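Local coordinates for beta-lactamase inhibitory protein BLIP-I (Streptomyces exfoliatus, PDB 3GMV), which probably binds and inhibits beta-lactamases, as a member of the BLIP family of Streptomyces inhibitor proteins, at residues A[1-6]-A[69-74]; A[94-99]-A[140-145]; A[126-129]-A[134-137]. All coordinates share one frame; numbering follows the deposited sequence.

Contact 1 of 3, residues A[1-6]-A[69-74]; sequences SGFSAE and EYLYKA
L71 reaches back from the loop after strand 63-69 and brings both methyls of its isopropyl end to CE2 of the F3 ring. CD1 sits 4.1 Å from F3 CE2 and CD2 is nearly as close to the same atom, the two side chains crossing at about a right angle. F3 can meet them because its CG is turned anti to the backbone N (chi1 -171°), which swings the ring round until its end comes near the leucine. L71 also faces the start of helix 5-10: its CB lies 4.4 Å from A5 CB, and its carbonyl O is 3.9 Å from that same methyl. One residue on, Y72 brings the far end of its ring alongside A5, with CE1 4.0 Å from A5 CB. Its hydroxyl passes A5 O but is bonded instead to E9, one helical turn further along. Just before A5, S4 holds the N-cap position, its OG accepting from K7 N, and Y8 adds its own side chain against F3, L71 and Y72. No hydrogen bond joins the two segments, so carbon-to-carbon contact does the joining directly, while a polar tie between loop and helix runs through the Y72 to E9 hydrogen bond.

Contact 2 of 3, residues A[94-99]-A[140-145]; sequences AQLWAA and FHLTDG
With its CG anti to the backbone N (chi1 175°), L96 drives its two methyls out from helix 93-99 toward the sheet, where F140 waits with CG anti to its own carbonyl carbon (chi1 -64°) and the ring laid under the leucine. CD1 of L96 comes down over the centre of that ring: it is 3.9 Å from the F140 centroid and only 12° off the ring normal, a well-formed CH-pi contact. The closest pair of atoms is L96 CD1 and F140 CD1, at 3.8 Å. The other methyl works differently. CD2 of L96 packs 4.0 Å from F140 CB and 4.1 Å from L142 CD2, so a single leucine spans F140 and L142, the two residues of 140-143 that face the helix. On its own helix, CD2 also stands 3.8 Å above the ring plane of W97, offset toward the rim, which puts this methyl among three side chains. All of this is hydrocarbon against hydrocarbon or ring, with no hydrogen bond across, and the three residues that touch are buried. H141, between F140 and L142, points to the other side of the sheet, where its ring meets Y149. The contact thus belongs to the interface of the alpha/beta sandwich, with helix 93-99 lying against strand 137-143. Strand 122-128 flanks it through Y125, whose ring meets W97 edge-to-face and touches L142, and on the other flank L147 and R150 of strand 146-153 press on F140.

Contact 3 of 3, residues A[126-129]-A[134-137]; sequences YCAA and FPPS
A128 and S137 face each other as an antiparallel non-hydrogen-bonded pair, their CA atoms 4.4 Å apart, and just beyond them the N-H of A129 is bonded to O of P136 at 2.9 Å, nearly straight at 168°. The proline, with no N-H of its own to give, takes part in the backbone pairing through its carbonyl. The backbones also draw close at C127 O, which takes a CA-H...O contact from S137 CA at 3.2 Å. Among the side chains, Y126 extends to both S137 and P135. Its chi1 of 166° leaves CG anti to the backbone N and sends the ring out across the partner segment at a slant, so that CE1 lies 3.4 Å from S137 CB and the hydroxyl ends 3.5 Å from both CD and CG of P135. The residues here form the closing end of a beta hairpin: strands 122-128 and 137-143 follow each other in the chain and lie side by side in the sheet, and the turn between them comes back through F134, P135 and P136. P135 tucks its ring in beside the first strand, with CG 3.8 Å from A128 CB as well as against the tyrosine hydroxyl. P136 instead meets A129, the two CB atoms 3.9 Å apart, next to the backbone bond that joins the same residues. Strand 146-153 ties the returning segment down from its other side, R153 donating to P135 O through NE, and C127 is linked to strand 105-111 by its disulfide with C105.

How the contacts relate
Contact 3 touches both of the others, its centre about 17 Å from each. It meets contact 1 where Y70 OH packs 3.8 Å from F134 CE1, and contact 2 where F140 CD2 lies 3.8 Å from C127 SG. Contacts 2 and 3 share the hairpin of strands 122-128 and 137-143, one along its second strand and the other at its turn. Contacts 1 and 2 fall on opposite sides of the chain's centre, about 23 Å apart between centres, and do not touch. The tris(hydroxyethyl)aminomethane pocket of T58, W64 and P113 uses no residue of these segments, though W64 shares strand 63-69 with E69 of contact 1.

Contact 1 of 3, residues A[1-6]-A[69-74]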
ATOM      1  N   SER A   1      10.342  11.316 -15.921  1.00 33.15           N
ATOM      2  CA  SER A   1      11.414  10.289 -15.964  1.00 32.59           C
ATOM      3  C   SER A   1      11.069   9.010 -15.185  1.00 31.25           C
ATOM      4  O   SER A   1      10.399   8.094 -15.707  1.00 31.80           O
ATOM      5  CB  SER A   1      12.730  10.879 -15.440  1.00 33.40           C
ATOM      6  OG  SER A   1      13.697   9.857 -15.201  1.00 35.12           O
ATOM      7  N   GLY A   2      11.542   8.948 -13.944  1.00 28.94           N
ATOM      8  CA  GLY A   2      11.465   7.724 -13.140  1.00 25.95           C
ATOM      9  C   GLY A   2      10.112   7.512 -12.484  1.00 23.60           C
ATOM     10  O   GLY A   2       9.188   8.303 -12.657  1.00 24.57           O
ATOM     11  N   PHE A   3       9.994   6.432 -11.730  1.00 20.97           N
ATOM     12  CA  PHE A   3       8.751   6.133 -11.028  1.00 17.76           C
ATOM     13  C   PHE A   3       8.435   7.189  -9.958  1.00 17.06           C
ATOM     14  O   PHE A   3       9.355   7.843  -9.448  1.00 16.76           O
ATOM     15  CB  PHE A   3       8.864   4.756 -10.392  1.00 17.27           C
ATOM     16  CG  PHE A   3       7.562   4.254  -9.822  1.00 15.31           C
ATOM     17  CD1 PHE A   3       6.466   4.052 -10.647  1.00 16.24           C
ATOM     18  CD2 PHE A   3       7.447   3.977  -8.473  1.00 14.40           C
ATOM     19  CE1 PHE A   3       5.258   3.584 -10.104  1.00 13.66           C
ATOM     20  CE2 PHE A   3       6.259   3.531  -7.950  1.00 14.46           C
ATOM     21  CZ  PHE A   3       5.184   3.339  -8.759  1.00 14.65           C
ATOM     22  N   SER A   4       7.161   7.327  -9.583  1.00 14.65           N
ATOM     23  CA  SER A   4       6.723   8.368  -8.640  1.00 14.13           C
ATOM     24  C   SER A   4       5.351   8.042  -8.091  1.00 14.38           C
ATOM     25  O   SER A   4       4.646   7.220  -8.670  1.00 12.81           O
ATOM     26  CB  SER A   4       6.624   9.718  -9.363  1.00 13.81           C
ATOM     27  OG  SER A   4       5.498   9.782 -10.227  1.00 14.55           O
ATOM     28  N   ALA A   5       4.969   8.675  -6.981  1.00 14.07           N
ATOM     29  CA  ALA A   5       3.636   8.480  -6.390  1.00 14.92           C
ATOM     30  C   ALA A   5       2.563   8.833  -7.419  1.00 15.05           C
ATOM     31  O   ALA A   5       1.522   8.175  -7.507  1.00 14.44           O
ATOM     32  CB  ALA A   5       3.479   9.368  -5.131  1.00 15.09           C
ATOM     33  N   GLU A   6       2.824   9.877  -8.211  1.00 13.89           N
ATOM     34  CA  GLU A   6       1.877  10.239  -9.255  1.00 14.07           C
ATOM     35  C   GLU A   6       1.683   9.108 -10.265  1.00 12.42           C
ATOM     36  O   GLU A   6       0.548   8.829 -10.653  1.00 12.57           O
ATOM     37  CB  GLU A   6       2.269  11.570  -9.939  1.00 14.21           C
ATOM     38  CG  GLU A   6       2.122  12.778  -9.010  1.00 19.00           C
ATOM     39  CD  GLU A   6       3.148  12.821  -7.847  1.00 23.08           C
ATOM     40  OE1 GLU A   6       4.291  12.328  -7.980  1.00 21.44           O
ATOM     41  OE2 GLU A   6       2.796  13.384  -6.779  1.00 27.42           O
ATOM     42  N   GLU A  69       5.839   0.809  -0.506  1.00 13.62           N
ATOM     43  CA  GLU A  69       6.323   1.330   0.762  1.00 14.47           C
ATOM     44  C   GLU A  69       6.961   2.665   0.494  1.00 15.01           C
ATOM     45  O   GLU A  69       7.697   2.840  -0.487  1.00 14.11           O
ATOM     46  CB  GLU A  69       7.324   0.390   1.420  1.00 14.08           C
ATOM     47  CG  GLU A  69       6.652  -0.850   2.013  1.00 15.21           C
ATOM     48  CD  GLU A  69       7.634  -1.691   2.786  1.00 16.93           C
ATOM     49  OE1 GLU A  69       8.302  -2.521   2.150  1.00 15.35           O
ATOM     50  OE2 GLU A  69       7.746  -1.511   4.018  1.00 19.66           O
ATOM     51  N   TYR A  70       6.623   3.623   1.342  1.00 14.75           N
ATOM     52  CA  TYR A  70       7.308   4.928   1.380  1.00 15.82           C
ATOM     53  C   TYR A  70       6.949   5.917   0.289  1.00 15.19           C
ATOM     54  O   TYR A  70       7.539   6.994   0.236  1.00 15.27           O
ATOM     55  CB  TYR A  70       8.858   4.768   1.488  1.00 16.08           C
ATOM     56  CG  TYR A  70       9.329   3.668   2.419  1.00 19.80           C
ATOM     57  CD1 TYR A  70       8.749   3.498   3.675  1.00 24.72           C
ATOM     58  CD2 TYR A  70      10.338   2.792   2.039  1.00 23.13           C
ATOM     59  CE1 TYR A  70       9.156   2.483   4.519  1.00 26.68           C
ATOM     60  CE2 TYR A  70      10.760   1.763   2.890  1.00 26.32           C
ATOM     61  CZ  TYR A  70      10.160   1.627   4.129  1.00 27.11           C
ATOM     62  OH  TYR A  70      10.554   0.612   4.972  1.00 30.48           O
ATOM     63  N   LEU A  71       5.976   5.615  -0.569  1.00 13.85           N
ATOM     64  CA  LEU A  71       5.585   6.589  -1.579  1.00 14.64           C
ATOM     65  C   LEU A  71       4.892   7.792  -0.964  1.00 14.84           C
ATOM     66  O   LEU A  71       4.876   8.859  -1.558  1.00 15.54           O
ATOM     67  CB  LEU A  71       4.640   5.983  -2.635  1.00 13.31           C
ATOM     68  CG  LEU A  71       5.274   4.927  -3.537  1.00 15.07           C
ATOM     69  CD1 LEU A  71       4.254   4.366  -4.523  1.00 12.84           C
ATOM     70  CD2 LEU A  71       6.492   5.538  -4.297  1.00 14.41           C
ATOM     71  N   TYR A  72       4.269   7.595   0.199  1.00 13.65           N
ATOM     72  CA  TYR A  72       3.557   8.654   0.887  1.00 13.55           C
ATOM     73  C   TYR A  72       4.046   8.766   2.328  1.00 13.27           C
ATOM     74  O   TYR A  72       4.462   7.789   2.918  1.00 13.12           O
ATOM     75  CB  TYR A  72       2.064   8.328   0.929  1.00 13.79           C
ATOM     76  CG  TYR A  72       1.471   8.170  -0.436  1.00 13.93           C
ATOM     77  CD1 TYR A  72       1.064   9.277  -1.156  1.00 16.01           C
ATOM     78  CD2 TYR A  72       1.300   6.904  -0.998  1.00 16.91           C
ATOM     79  CE1 TYR A  72       0.508   9.130  -2.418  1.00 19.40           C
ATOM     80  CE2 TYR A  72       0.758   6.749  -2.261  1.00 16.79           C
ATOM     81  CZ  TYR A  72       0.368   7.861  -2.960  1.00 16.81           C
ATOM     82  OH  TYR A  72      -0.167   7.725  -4.221  1.00 19.88           O
ATOM     83  N   LYS A  73       4.021   9.977   2.877  1.00 13.73           N
ATOM     84  CA  LYS A  73       4.365  10.163   4.285  1.00 14.66           C
ATOM     85  C   LYS A  73       3.100  10.684   4.962  1.00 13.15           C
ATOM     86  O   LYS A  73       2.368  11.488   4.400  1.00 14.08           O
ATOM     87  CB  LYS A  73       5.514  11.192   4.417  1.00 16.07           C
ATOM     88  CG  LYS A  73       6.866  10.680   3.892  1.00 20.11           C
ATOM     89  CD  LYS A  73       7.895  11.822   3.828  1.00 24.46           C
ATOM     90  CE  LYS A  73       9.110  11.415   3.000  1.00 27.97           C
ATOM     91  NZ  LYS A  73       9.637  10.107   3.484  1.00 31.39           N
ATOM     92  N   ALA A  74       2.842  10.239   6.175  1.00 13.04           N
ATOM     93  CA  ALA A  74       1.674  10.711   6.906  1.00 12.71           C
ATOM     94  C   ALA A  74       1.671  12.211   7.061  1.00 13.29           C
ATOM     95  O   ALA A  74       2.717  12.811   7.272  1.00 13.67           O
ATOM     96  CB  ALA A  74       1.619  10.055   8.294  1.00 12.99           C
TER

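Contact 2 of 3, residues A[94-99]-A[140-145]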
ATOM      1  N   ALA A  94     -15.446   2.902   9.603  1.00 13.70           N
ATOM      2  CA  ALA A  94     -15.903   4.080  10.366  1.00 13.86           C
ATOM      3  C   ALA A  94     -15.388   4.031  11.812  1.00 13.22           C
ATOM      4  O   ALA A  94     -14.853   5.018  12.311  1.00 14.52           O
ATOM      5  CB  ALA A  94     -17.461   4.205  10.352  1.00 14.16           C
ATOM      6  N   GLN A  95     -15.541   2.889  12.461  1.00 12.84           N
ATOM      7  CA  GLN A  95     -15.025   2.708  13.808  1.00 12.86           C
ATOM      8  C   GLN A  95     -13.494   2.885  13.859  1.00 11.84           C
ATOM      9  O   GLN A  95     -12.978   3.520  14.774  1.00 10.45           O
ATOM     10  CB  GLN A  95     -15.463   1.357  14.383  1.00 13.25           C
ATOM     11  CG  GLN A  95     -17.032   1.297  14.552  1.00 14.29           C
ATOM     12  CD  GLN A  95     -17.542  -0.078  14.855  1.00 19.81           C
ATOM     13  OE1 GLN A  95     -17.082  -1.086  14.296  1.00 14.71           O
ATOM     14  NE2 GLN A  95     -18.557  -0.137  15.721  1.00 25.62           N
ATOM     15  N   LEU A  96     -12.784   2.310  12.890  1.00 10.76           N
ATOM     16  CA  LEU A  96     -11.332   2.434  12.856  1.00 10.21           C
ATOM     17  C   LEU A  96     -10.903   3.914  12.833  1.00 10.00           C
ATOM     18  O   LEU A  96     -10.082   4.314  13.620  1.00  9.05           O
ATOM     19  CB  LEU A  96     -10.757   1.685  11.647  1.00 10.43           C
ATOM     20  CG  LEU A  96      -9.256   1.857  11.469  1.00  9.63           C
ATOM     21  CD1 LEU A  96      -8.460   1.252  12.702  1.00  9.25           C
ATOM     22  CD2 LEU A  96      -8.765   1.260  10.155  1.00  8.13           C
ATOM     23  N   TRP A  97     -11.463   4.722  11.935  1.00  9.00           N
ATOM     24  CA  TRP A  97     -11.024   6.096  11.835  1.00 10.08           C
ATOM     25  C   TRP A  97     -11.618   6.990  12.949  1.00 10.64           C
ATOM     26  O   TRP A  97     -11.205   8.121  13.101  1.00 12.26           O
ATOM     27  CB  TRP A  97     -11.259   6.651  10.427  1.00 10.89           C
ATOM     28  CG  TRP A  97     -10.557   5.855   9.337  1.00 10.05           C
ATOM     29  CD1 TRP A  97     -11.108   5.378   8.182  1.00 11.36           C
ATOM     30  CD2 TRP A  97      -9.189   5.422   9.337  1.00 11.70           C
ATOM     31  NE1 TRP A  97     -10.165   4.676   7.461  1.00 13.54           N
ATOM     32  CE2 TRP A  97      -8.979   4.698   8.149  1.00 12.60           C
ATOM     33  CE3 TRP A  97      -8.119   5.595  10.220  1.00 10.48           C
ATOM     34  CZ2 TRP A  97      -7.758   4.137   7.828  1.00 13.06           C
ATOM     35  CZ3 TRP A  97      -6.892   5.022   9.900  1.00 13.40           C
ATOM     36  CH2 TRP A  97      -6.719   4.309   8.725  1.00 13.41           C
ATOM     37  N   ALA A  98     -12.568   6.472  13.724  1.00 11.74           N
ATOM     38  CA  ALA A  98     -13.004   7.158  14.940  1.00 11.67           C
ATOM     39  C   ALA A  98     -12.039   6.873  16.077  1.00 12.82           C
ATOM     40  O   ALA A  98     -11.927   7.682  17.004  1.00 12.92           O
ATOM     41  CB  ALA A  98     -14.454   6.726  15.339  1.00 12.59           C
ATOM     42  N   ALA A  99     -11.338   5.732  16.009  1.00 11.56           N
ATOM     43  CA  ALA A  99     -10.329   5.365  17.049  1.00 10.48           C
ATOM     44  C   ALA A  99      -8.925   5.870  16.749  1.00 10.03           C
ATOM     45  O   ALA A  99      -8.175   6.224  17.661  1.00  9.88           O
ATOM     46  CB  ALA A  99     -10.284   3.849  17.228  1.00  8.99           C
ATOM     47  N   PHE A 140      -3.020  -1.504   9.557  1.00  7.86           N
ATOM     48  CA  PHE A 140      -4.418  -1.879   9.612  1.00  9.12           C
ATOM     49  C   PHE A 140      -4.825  -2.267   8.213  1.00  9.28           C
ATOM     50  O   PHE A 140      -4.596  -1.503   7.278  1.00 10.68           O
ATOM     51  CB  PHE A 140      -5.270  -0.674  10.049  1.00  8.54           C
ATOM     52  CG  PHE A 140      -4.973  -0.198  11.439  1.00  7.09           C
ATOM     53  CD1 PHE A 140      -5.361  -0.957  12.542  1.00  6.12           C
ATOM     54  CD2 PHE A 140      -4.355   1.031  11.652  1.00  8.16           C
ATOM     55  CE1 PHE A 140      -5.071  -0.491  13.842  1.00  7.01           C
ATOM     56  CE2 PHE A 140      -4.104   1.505  12.942  1.00  9.41           C
ATOM     57  CZ  PHE A 140      -4.443   0.737  14.029  1.00  6.88           C
ATOM     58  N   HIS A 141      -5.433  -3.438   8.045  1.00  8.34           N
ATOM     59  CA  HIS A 141      -5.919  -3.807   6.712  1.00  9.37           C
ATOM     60  C   HIS A 141      -7.448  -3.890   6.739  1.00  9.01           C
ATOM     61  O   HIS A 141      -8.025  -4.458   7.675  1.00 10.20           O
ATOM     62  CB  HIS A 141      -5.306  -5.156   6.245  1.00  9.75           C
ATOM     63  CG  HIS A 141      -3.805  -5.149   6.191  1.00 11.69           C
ATOM     64  ND1 HIS A 141      -3.077  -6.277   5.904  1.00 13.34           N
ATOM     65  CD2 HIS A 141      -2.901  -4.170   6.428  1.00 11.29           C
ATOM     66  CE1 HIS A 141      -1.789  -5.995   5.943  1.00 10.51           C
ATOM     67  NE2 HIS A 141      -1.649  -4.727   6.274  1.00 12.46           N
ATOM     68  N   LEU A 142      -8.104  -3.358   5.708  1.00  8.65           N
ATOM     69  CA  LEU A 142      -9.560  -3.416   5.608  1.00  9.35           C
ATOM     70  C   LEU A 142      -9.927  -4.351   4.468  1.00  9.54           C
ATOM     71  O   LEU A 142      -9.223  -4.381   3.455  1.00 10.14           O
ATOM     72  CB  LEU A 142     -10.107  -2.009   5.321  1.00  8.67           C
ATOM     73  CG  LEU A 142      -9.915  -0.954   6.394  1.00  9.59           C
ATOM     74  CD1 LEU A 142     -10.341   0.430   5.819  1.00 12.86           C
ATOM     75  CD2 LEU A 142     -10.749  -1.313   7.625  1.00 11.52           C
ATOM     76  N   THR A 143     -10.972  -5.163   4.646  1.00  9.30           N
ATOM     77  CA  THR A 143     -11.480  -5.985   3.555  1.00 10.00           C
ATOM     78  C   THR A 143     -12.983  -5.640   3.453  1.00 10.96           C
ATOM     79  O   THR A 143     -13.719  -5.822   4.436  1.00 10.22           O
ATOM     80  CB  THR A 143     -11.268  -7.504   3.843  1.00  9.30           C
ATOM     81  OG1 THR A 143      -9.875  -7.783   4.083  1.00  9.57           O
ATOM     82  CG2 THR A 143     -11.749  -8.367   2.663  1.00 11.24           C
ATOM     83  N   ASP A 144     -13.421  -5.153   2.286  1.00 11.63           N
ATOM     84  CA  ASP A 144     -14.768  -4.581   2.128  1.00 13.20           C
ATOM     85  C   ASP A 144     -15.184  -3.728   3.330  1.00 13.71           C
ATOM     86  O   ASP A 144     -16.268  -3.885   3.902  1.00 13.15           O
ATOM     87  CB  ASP A 144     -15.770  -5.687   1.847  1.00 14.56           C
ATOM     88  CG  ASP A 144     -15.507  -6.362   0.507  1.00 16.96           C
ATOM     89  OD1 ASP A 144     -15.072  -5.667  -0.438  1.00 21.37           O
ATOM     90  OD2 ASP A 144     -15.697  -7.578   0.409  1.00 21.81           O
ATOM     91  N   GLY A 145     -14.264  -2.869   3.744  1.00 12.94           N
ATOM     92  CA  GLY A 145     -14.553  -1.857   4.747  1.00 12.50           C
ATOM     93  C   GLY A 145     -14.668  -2.360   6.166  1.00 11.43           C
ATOM     94  O   GLY A 145     -15.227  -1.658   7.018  1.00 11.04           O
TER

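Contact 3 of 3, residues A[126-129]-A[134-137]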
ATOM      1  N   TYR A 126      -0.772   2.072   6.694  1.00  8.20           N
ATOM      2  CA  TYR A 126       0.398   2.104   7.544  1.00  7.92           C
ATOM      3  C   TYR A 126       0.378   3.433   8.276  1.00  8.25           C
ATOM      4  O   TYR A 126       0.301   4.505   7.663  1.00  8.30           O
ATOM      5  CB  TYR A 126       1.619   2.015   6.648  1.00  8.86           C
ATOM      6  CG  TYR A 126       2.944   2.353   7.315  1.00  9.30           C
ATOM      7  CD1 TYR A 126       3.544   1.492   8.218  1.00 12.30           C
ATOM      8  CD2 TYR A 126       3.591   3.560   7.030  1.00 11.12           C
ATOM      9  CE1 TYR A 126       4.799   1.818   8.807  1.00 13.61           C
ATOM     10  CE2 TYR A 126       4.815   3.878   7.608  1.00 12.77           C
ATOM     11  CZ  TYR A 126       5.403   3.016   8.483  1.00 15.99           C
ATOM     12  OH  TYR A 126       6.610   3.393   9.047  1.00 17.90           O
ATOM     13  N   CYS A 127       0.389   3.370   9.595  1.00  8.96           N
ATOM     14  CA  CYS A 127       0.270   4.582  10.381  1.00  9.12           C
ATOM     15  C   CYS A 127       1.549   4.833  11.183  1.00  8.81           C
ATOM     16  O   CYS A 127       1.829   4.116  12.156  1.00  8.67           O
ATOM     17  CB  CYS A 127      -0.926   4.441  11.332  1.00  8.60           C
ATOM     18  SG  CYS A 127      -2.453   4.074  10.509  1.00 10.45           S
ATOM     19  N   ALA A 128       2.313   5.858  10.811  1.00  9.49           N
ATOM     20  CA  ALA A 128       3.604   6.114  11.491  1.00 10.09           C
ATOM     21  C   ALA A 128       3.359   6.977  12.723  1.00  9.96           C
ATOM     22  O   ALA A 128       2.573   7.909  12.670  1.00  9.07           O
ATOM     23  CB  ALA A 128       4.542   6.855  10.548  1.00 10.60           C
ATOM     24  N   ALA A 129       4.044   6.666  13.825  1.00 10.05           N
ATOM     25  CA  ALA A 129       3.933   7.451  15.037  1.00 10.79           C
ATOM     26  C   ALA A 129       4.843   8.688  15.002  1.00 11.68           C
ATOM     27  O   ALA A 129       4.691   9.592  15.836  1.00 12.56           O
ATOM     28  CB  ALA A 129       4.268   6.584  16.274  1.00 10.45           C
ATOM     29  N   PHE A 134      11.973   4.195   9.809  1.00 21.17           N
ATOM     30  CA  PHE A 134      11.630   3.147  10.742  1.00 20.27           C
ATOM     31  C   PHE A 134      11.054   3.679  12.039  1.00 18.10           C
ATOM     32  O   PHE A 134      11.492   3.306  13.101  1.00 17.65           O
ATOM     33  CB  PHE A 134      12.836   2.225  10.960  1.00 21.30           C
ATOM     34  CG  PHE A 134      13.178   1.424   9.725  1.00 25.52           C
ATOM     35  CD1 PHE A 134      12.294   0.442   9.262  1.00 28.66           C
ATOM     36  CD2 PHE A 134      14.327   1.684   8.993  1.00 28.31           C
ATOM     37  CE1 PHE A 134      12.574  -0.302   8.114  1.00 28.70           C
ATOM     38  CE2 PHE A 134      14.611   0.955   7.839  1.00 26.72           C
ATOM     39  CZ  PHE A 134      13.739  -0.037   7.402  1.00 30.15           C
ATOM     40  N   PRO A 135      10.020   4.520  11.947  1.00 16.52           N
ATOM     41  CA  PRO A 135       9.372   4.947  13.180  1.00 15.53           C
ATOM     42  C   PRO A 135       8.523   3.819  13.795  1.00 14.81           C
ATOM     43  O   PRO A 135       8.234   2.827  13.116  1.00 15.30           O
ATOM     44  CB  PRO A 135       8.464   6.077  12.716  1.00 15.83           C
ATOM     45  CG  PRO A 135       8.080   5.695  11.284  1.00 16.04           C
ATOM     46  CD  PRO A 135       9.285   4.929  10.733  1.00 16.47           C
ATOM     47  N   PRO A 136       8.135   3.959  15.075  1.00 13.18           N
ATOM     48  CA  PRO A 136       7.100   3.083  15.625  1.00 12.43           C
ATOM     49  C   PRO A 136       5.861   3.209  14.728  1.00 11.73           C
ATOM     50  O   PRO A 136       5.654   4.255  14.142  1.00 11.00           O
ATOM     51  CB  PRO A 136       6.824   3.691  17.006  1.00 12.56           C
ATOM     52  CG  PRO A 136       8.121   4.480  17.354  1.00 13.07           C
ATOM     53  CD  PRO A 136       8.516   5.042  16.005  1.00 12.79           C
ATOM     54  N   SER A 137       5.067   2.154  14.583  1.00 11.49           N
ATOM     55  CA  SER A 137       3.954   2.240  13.643  1.00  9.94           C
ATOM     56  C   SER A 137       2.863   1.257  13.991  1.00  9.53           C
ATOM     57  O   SER A 137       3.043   0.359  14.808  1.00  9.24           O
ATOM     58  CB  SER A 137       4.423   1.972  12.205  1.00  9.92           C
ATOM     59  OG  SER A 137       4.845   0.621  12.054  1.00 11.50           O
TER